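Local coordinates for protein EIAV protease (Equine infectious anemia virus, PDB 1FMB) that probably cleaves viral polyproteins during maturation as a homodimeric retroviral aspartic protease, at residues 13-16 against 21-24; 28-33 against 51-56; 78-81 against 87-90. The protein carries 1 engineered substitution. All blocks are in the same frame, centred on the assembly; numbering follows the deposited sequence. Where two conformers were deposited one is given.

Contacts 1 and 3 pack side by side in the core of one subunit, their centres about 8 Å apart. Strands 18-24 and 89-90 run parallel there: Leu23 N to Thr88 O measures 2.9 Å, a probable hydrogen bond, and Val22 of contact 1 also touches Thr88 and Leu90 of contact 3. Contact 2 lies about 9 Å from contact 3, centre to centre, and about 16 Å from contact 1. Segment 28-33 passes between the two segments of contact 3. Contact 2 lines the inhibitor site directly, contact 3 reaches it through Ile89, and the side chain of Val22 stays about 11 Å away.

Contact 1: 13-16 against 21-24; sequences VLIN and NVLL
Val13 and Val22, which meet across the hairpin of strands 10-15 and 18-24, are each held in the antiparallel ladder by backbone hydrogen bonds, Val13 with Leu20 and Val22 with Thr11. Between segments 13-16 and 21-24 themselves only apolar atoms meet. The two valine side chains cross at about a right angle, and the closest pair is Val13 CG2 with Val22 CG1 at 3.8 Å. Val22 CG2 stands 4.1 Å from Val13 CG1 and equally far from Val13 CG2, so both methyls of each valine share in the touch. The two valines adopt the same rotamer (chi1 -63° for Val13, -56° for Val22), yet different branches make the closest approach: Val13 offers CG2, the methyl lying between its N and carbonyl carbon, and Val22 answers with CG1, the methyl anti to its carbonyl carbon. Ile15 adds a looser touch: its extended chain (chi2 175°) brings CD1 to 4.3 Å from Val22 CG1. Beyond the pair, Leu90 packs on both valines, Thr88 on Val22, and Val67 and Ile69 on Ile15. With all three residues buried and no polar side-chain atom among them, the patch relies on dispersion and the exclusion of water, while the ladder bonds of the strands set its alignment.

Contact 2: 28-33 against 51-56; sequences ADTSVL and TGIGGV. Engineered in segment 51-56: Gly54 (natural residue Ile). With HYB ([2-(2-methyl-propane-2-sulfonylmethyl)-3-naphthalen-1-yl-propionyl-valinyl]-phenylalaninol), chain B.
Ile53 of the flap and Val32 face each other beside the inhibitor, with Ile53 CD1 4.2 Å from Val32 CG2. The isoleucine takes CG1 between its N and carbonyl carbon (chi1 52°), sending CD1 toward Val32 and leaving CG2 turned to Thr30 CG2, a light touch at 4.5 Å. The inhibitor lies between Asp29 on one segment and Gly54 on the other. Asp29 N donates to its carbonyl O33 at 2.8 Å, nearly straight at 172°. From the flap, Gly54 uses both backbone groups: its N reaches sulfonyl O2 at 3.1 Å, a more bent bond, and its O accepts from inhibitor N25 at 3.0 Å and 156°. Gly54 is an engineered residue, isoleucine in the natural sequence, and these bonds involve its main chain alone. The other sulfonyl oxygen, O3, lies 3.4 Å from Ile53 CG2, and the tert-butyl methyl C37 rests 3.7 Å from Thr30 CG2. Farther out, Asp29 is held by two salt bridges, OD1 to Arg92 and OD2 to Arg8 of the second subunit, which would position its backbone N. Leu81 packs on both Thr30 and Ile53. A glycine-rich flap closing over a ligand, opposite a segment that follows the Asp-Thr-Gly signature, is the substrate cleft of retroviral aspartic proteases.

Contact 3: 78-81 against 87-90; sequences TRML and VTIL
This is a buried, largely apolar contact near the centre of the chain, where Met80 of strand 74-83 reaches across the core to segment 87-90. Strand 32-34 lies between the two backbones, with backbone hydrogen bonds from Leu33 to Leu81 on one flank and between Val32 and Ile89 on the other. The bridging is therefore left to side chains, and a single methyl carries it. Met80 CE sits 4.1 Å from Thr88 CG2, equally far from Leu90 CD1, and 4.0 Å from Ile89 O, a van der Waals approach to a backbone carbonyl. The methionine runs straight at chi2 (-178°) and then bends at chi3 (94°), turning its end in among these three residues. The side chains of Met80 and Thr88 cross at about a right angle. In the threonine, CG2 lies anti to the backbone N and OG1 beside it (chi1 -80°), which makes the methyl the branch that faces the methionine. Although the CB of Leu90 points away from segment 78-81, the far end of its side chain returns to the methionine. Leu33 packs on both Met80 and Thr88, Val67 on Met80, and Val22 on both Thr88 and Leu90. Ile89 touches the inhibitor with its side chain, while its backbone O is what meets Met80 CE. The hydroxyl of Thr88 is satisfied by hydrogen bonds with His37 ND1 and Thr34 N, and the contact with Met80 is left to the methyl and to dispersion.

Contact 1: 13-16 against 21-24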
# COMPACT_ATOMS: atom_id res chain seq x y z
N VAL A 13 -13.77 -10.97 1.32
CA VAL A 13 -13.87 -11.19 2.77
C VAL A 13 -15.33 -10.92 3.18
O VAL A 13 -16.07 -10.16 2.52
CB VAL A 13 -13.01 -10.37 3.74
CG1 VAL A 13 -11.51 -10.65 3.53
CG2 VAL A 13 -13.21 -8.87 3.68
N LEU A 14 -15.80 -11.47 4.30
CA LEU A 14 -17.17 -11.08 4.70
C LEU A 14 -17.00 -10.00 5.78
O LEU A 14 -16.29 -10.26 6.72
CB LEU A 14 -18.01 -12.22 5.35
CG LEU A 14 -18.40 -13.30 4.29
CD1 LEU A 14 -18.89 -14.59 4.93
CD2 LEU A 14 -19.49 -12.77 3.37
N ILE A 15 -17.57 -8.79 5.60
CA ILE A 15 -17.49 -7.81 6.66
C ILE A 15 -18.94 -7.65 7.12
O ILE A 15 -19.81 -7.34 6.27
CB ILE A 15 -16.91 -6.49 6.11
CG1 ILE A 15 -15.51 -6.84 5.62
CG2 ILE A 15 -16.98 -5.45 7.26
CD1 ILE A 15 -14.63 -5.82 4.91
N ASN A 16 -19.26 -7.84 8.36
CA ASN A 16 -20.64 -7.73 8.87
C ASN A 16 -21.58 -8.47 7.91
O ASN A 16 -22.57 -7.97 7.38
CB ASN A 16 -21.14 -6.28 9.02
CG ASN A 16 -20.42 -5.56 10.15
OD1 ASN A 16 -19.54 -6.17 10.77
ND2 ASN A 16 -20.78 -4.31 10.47
N ASN A 21 -14.96 -7.20 -2.00
CA ASN A 21 -13.64 -7.42 -2.62
C ASN A 21 -12.76 -6.32 -1.99
O ASN A 21 -13.22 -5.17 -1.97
CB ASN A 21 -13.57 -7.17 -4.12
CG ASN A 21 -12.44 -7.94 -4.82
OD1 ASN A 21 -12.35 -9.18 -4.91
ND2 ASN A 21 -11.54 -7.12 -5.38
N VAL A 22 -11.66 -6.75 -1.41
CA VAL A 22 -10.77 -5.82 -0.69
C VAL A 22 -9.33 -5.87 -1.17
O VAL A 22 -8.97 -6.94 -1.65
CB VAL A 22 -10.76 -6.12 0.82
CG1 VAL A 22 -12.20 -6.08 1.35
CG2 VAL A 22 -10.22 -7.43 1.29
N LEU A 23 -8.55 -4.81 -1.03
CA LEU A 23 -7.18 -4.79 -1.49
C LEU A 23 -6.34 -5.18 -0.29
O LEU A 23 -6.59 -4.61 0.80
CB LEU A 23 -6.85 -3.37 -1.95
CG LEU A 23 -5.36 -3.12 -2.26
CD1 LEU A 23 -4.91 -3.94 -3.46
CD2 LEU A 23 -5.11 -1.65 -2.59
N LEU A 24 -5.36 -6.07 -0.38
CA LEU A 24 -4.47 -6.48 0.72
C LEU A 24 -3.24 -5.55 0.58
O LEU A 24 -2.46 -5.63 -0.39
CB LEU A 24 -4.02 -7.92 0.52
CG LEU A 24 -5.28 -8.83 0.36
CD1 LEU A 24 -4.85 -10.27 0.11
CD2 LEU A 24 -6.08 -8.68 1.62

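Contact 2: 28-33 against 51-56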
# COMPACT_ATOMS: atom_id res chain seq x y z
N ALA A 28 -0.48 0.19 4.11
CA ALA A 28 -1.53 0.87 4.86
C ALA A 28 -1.37 0.45 6.31
O ALA A 28 -1.29 -0.76 6.60
CB ALA A 28 -2.92 0.50 4.30
N ASP A 29 -1.17 1.45 7.20
CA ASP A 29 -1.03 1.08 8.61
C ASP A 29 -2.29 0.53 9.25
O ASP A 29 -2.22 -0.27 10.17
CB ASP A 29 -0.67 2.27 9.50
CG ASP A 29 0.70 2.85 9.21
OD1 ASP A 29 1.57 2.24 8.55
OD2 ASP A 29 0.93 3.96 9.78
N THR A 30 -3.39 0.95 8.63
CA THR A 30 -4.68 0.58 9.18
C THR A 30 -5.64 0.35 8.05
O THR A 30 -5.41 0.60 6.86
CB THR A 30 -5.07 1.78 10.11
OG1 THR A 30 -6.23 1.34 10.84
CG2 THR A 30 -5.41 3.01 9.29
N SER A 31 -6.73 -0.32 8.37
CA SER A 31 -7.73 -0.74 7.35
C SER A 31 -8.84 0.31 7.19
O SER A 31 -9.28 0.87 8.19
CB SER A 31 -8.28 -2.02 7.89
OG SER A 31 -7.31 -3.07 7.88
N VAL A 32 -9.33 0.49 5.97
CA VAL A 32 -10.34 1.49 5.68
C VAL A 32 -11.42 0.96 4.75
O VAL A 32 -11.20 0.39 3.69
CB VAL A 32 -9.63 2.65 4.92
CG1 VAL A 32 -10.61 3.85 4.78
CG2 VAL A 32 -8.44 3.15 5.76
N LEU A 33 -12.64 1.17 5.17
CA LEU A 33 -13.80 0.77 4.33
C LEU A 33 -14.20 2.07 3.60
O LEU A 33 -14.27 3.18 4.19
CB LEU A 33 -14.77 0.44 5.44
CG LEU A 33 -16.10 -0.25 5.29
CD1 LEU A 33 -15.87 -1.57 4.54
CD2 LEU A 33 -16.69 -0.43 6.68
N THR A 51 -9.85 10.96 13.41
CA THR A 51 -8.95 12.09 13.09
C THR A 51 -8.09 11.92 11.83
O THR A 51 -6.95 12.37 11.75
CB THR A 51 -7.81 12.22 14.12
OG1 THR A 51 -7.15 10.93 14.21
CG2 THR A 51 -8.41 12.67 15.45
N GLY A 52 -8.60 11.32 10.81
CA GLY A 52 -8.21 11.08 9.48
C GLY A 52 -7.06 10.19 9.12
O GLY A 52 -6.45 9.61 10.00
N ILE A 53 -6.91 10.07 7.80
CA ILE A 53 -5.76 9.28 7.33
C ILE A 53 -5.01 10.19 6.34
O ILE A 53 -5.58 11.11 5.72
CB ILE A 53 -6.24 7.99 6.62
CG1 ILE A 53 -7.23 8.42 5.58
CG2 ILE A 53 -6.65 7.04 7.74
CD1 ILE A 53 -7.82 7.22 4.85
N GLY A 54 -3.71 9.90 6.13
CA GLY A 54 -2.89 10.68 5.20
C GLY A 54 -2.42 9.71 4.14
O GLY A 54 -2.12 8.56 4.45
N GLY A 55 -2.35 10.22 2.91
CA GLY A 55 -1.87 9.42 1.80
C GLY A 55 -1.29 10.42 0.80
O GLY A 55 -0.94 11.59 1.07
N VAL A 56 -1.13 9.85 -0.39
CA VAL A 56 -0.54 10.60 -1.49
C VAL A 56 -0.93 12.06 -1.63
O VAL A 56 -0.03 12.91 -1.57
CB VAL A 56 -0.91 9.77 -2.75
CG1 VAL A 56 -1.17 10.61 -3.99
CG2 VAL A 56 0.27 8.82 -2.94
S1 HYB B . -2.14 7.14 8.46
O2 HYB B . -1.89 8.54 8.28
O3 HYB B . -3.26 6.56 7.80
C4 HYB B . 3.40 9.92 6.48
C5 HYB B . 2.04 9.98 6.40
C6 HYB B . 1.25 8.77 6.31
C7 HYB B . 1.87 7.56 6.29
C8 HYB B . 3.36 7.46 6.36
C9 HYB B . 4.08 8.65 6.46
C10 HYB B . 5.51 8.62 6.55
C11 HYB B . 6.16 7.42 6.52
C12 HYB B . 5.43 6.20 6.41
C13 HYB B . 4.04 6.23 6.33
O14 HYB B . 1.08 2.64 0.93
C15 HYB B . 0.26 3.40 -0.03
N16 HYB B . -0.66 4.54 1.91
C17 HYB B . 0.04 4.78 0.64
C18 HYB B . 1.39 5.48 0.97
C19 HYB B . 1.41 6.94 1.36
C20 HYB B . 1.43 7.39 2.69
C21 HYB B . 1.50 8.74 3.03
C22 HYB B . 1.56 9.69 2.01
C23 HYB B . 1.57 9.28 0.68
C24 HYB B . 1.49 7.92 0.36
N25 HYB B . -1.68 5.63 4.57
C26 HYB B . -2.39 4.69 3.66
C27 HYB B . -1.87 5.12 2.23
O28 HYB B . -2.48 5.83 1.45
C29 HYB B . -3.93 4.73 3.78
C30 HYB B . -4.60 4.02 2.59
C31 HYB B . -4.29 4.08 5.14
C32 HYB B . -1.08 5.25 5.73
O33 HYB B . -1.03 4.08 6.12
C34 HYB B . -0.36 6.38 6.50
C35 HYB B . 1.14 6.21 6.16
C36 HYB B . -0.61 6.32 8.04
C37 HYB B . -2.75 5.34 10.52
C38 HYB B . -2.39 6.82 10.26
C39 HYB B . -3.64 7.66 10.65
C40 HYB B . -1.15 7.28 11.06

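Contact 3: 78-81 against 87-90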
# COMPACT_ATOMS: atom_id res chain seq x y z
N THR A 78 -13.25 -6.07 15.22
CA THR A 78 -12.37 -4.92 15.41
C THR A 78 -13.06 -3.66 14.93
O THR A 78 -14.28 -3.68 14.75
CB THR A 78 -11.08 -5.22 14.63
OG1 THR A 78 -10.15 -4.18 14.95
CG2 THR A 78 -11.34 -5.35 13.15
N ARG A 79 -12.34 -2.54 14.83
CA ARG A 79 -12.90 -1.32 14.34
C ARG A 79 -12.21 -1.04 12.99
O ARG A 79 -11.03 -1.39 12.83
CB ARG A 79 -12.69 -0.10 15.21
CG ARG A 79 -13.79 -0.07 16.27
CD ARG A 79 -14.34 1.34 16.37
NE ARG A 79 -14.67 1.68 17.74
CZ ARG A 79 -14.26 2.84 18.27
NH1 ARG A 79 -13.54 3.74 17.61
NH2 ARG A 79 -14.60 3.09 19.53
N MET A 80 -12.91 -0.47 12.02
CA MET A 80 -12.32 -0.15 10.75
C MET A 80 -12.64 1.34 10.52
O MET A 80 -13.70 1.79 10.96
CB MET A 80 -13.02 -0.85 9.58
CG MET A 80 -12.31 -2.15 9.24
SD MET A 80 -13.05 -2.99 7.83
CE MET A 80 -12.15 -2.47 6.35
N LEU A 81 -11.74 2.05 9.87
CA LEU A 81 -12.07 3.45 9.56
C LEU A 81 -12.96 3.47 8.33
O LEU A 81 -13.04 2.48 7.55
CB LEU A 81 -10.78 4.22 9.19
CG LEU A 81 -9.72 4.18 10.31
CD1 LEU A 81 -8.50 4.99 9.90
CD2 LEU A 81 -10.33 4.73 11.59
N VAL A 87 -11.22 2.46 -2.79
CA VAL A 87 -11.33 0.98 -2.65
C VAL A 87 -11.26 0.60 -1.18
O VAL A 87 -10.75 1.43 -0.41
CB VAL A 87 -10.13 0.40 -3.43
CG1 VAL A 87 -8.79 0.90 -2.88
CG2 VAL A 87 -10.07 -1.11 -3.48
N THR A 88 -11.75 -0.57 -0.78
CA THR A 88 -11.67 -0.90 0.66
C THR A 88 -10.35 -1.66 0.79
O THR A 88 -9.99 -2.47 -0.06
CB THR A 88 -12.82 -1.86 0.99
OG1 THR A 88 -13.99 -1.02 1.13
CG2 THR A 88 -12.54 -2.57 2.32
N ILE A 89 -9.66 -1.23 1.84
CA ILE A 89 -8.31 -1.73 2.16
C ILE A 89 -8.16 -2.40 3.48
O ILE A 89 -8.58 -1.95 4.55
CB ILE A 89 -7.44 -0.42 2.17
CG1 ILE A 89 -7.44 0.24 0.79
CG2 ILE A 89 -6.01 -0.63 2.71
CD1 ILE A 89 -6.65 1.52 0.72
N LEU A 90 -7.56 -3.59 3.43
CA LEU A 90 -7.19 -4.32 4.62
C LEU A 90 -5.67 -3.96 4.75
O LEU A 90 -4.82 -4.32 3.91
CB LEU A 90 -7.33 -5.83 4.39
CG LEU A 90 -8.52 -6.46 5.10
CD1 LEU A 90 -9.75 -5.59 5.15
CD2 LEU A 90 -8.79 -7.86 4.58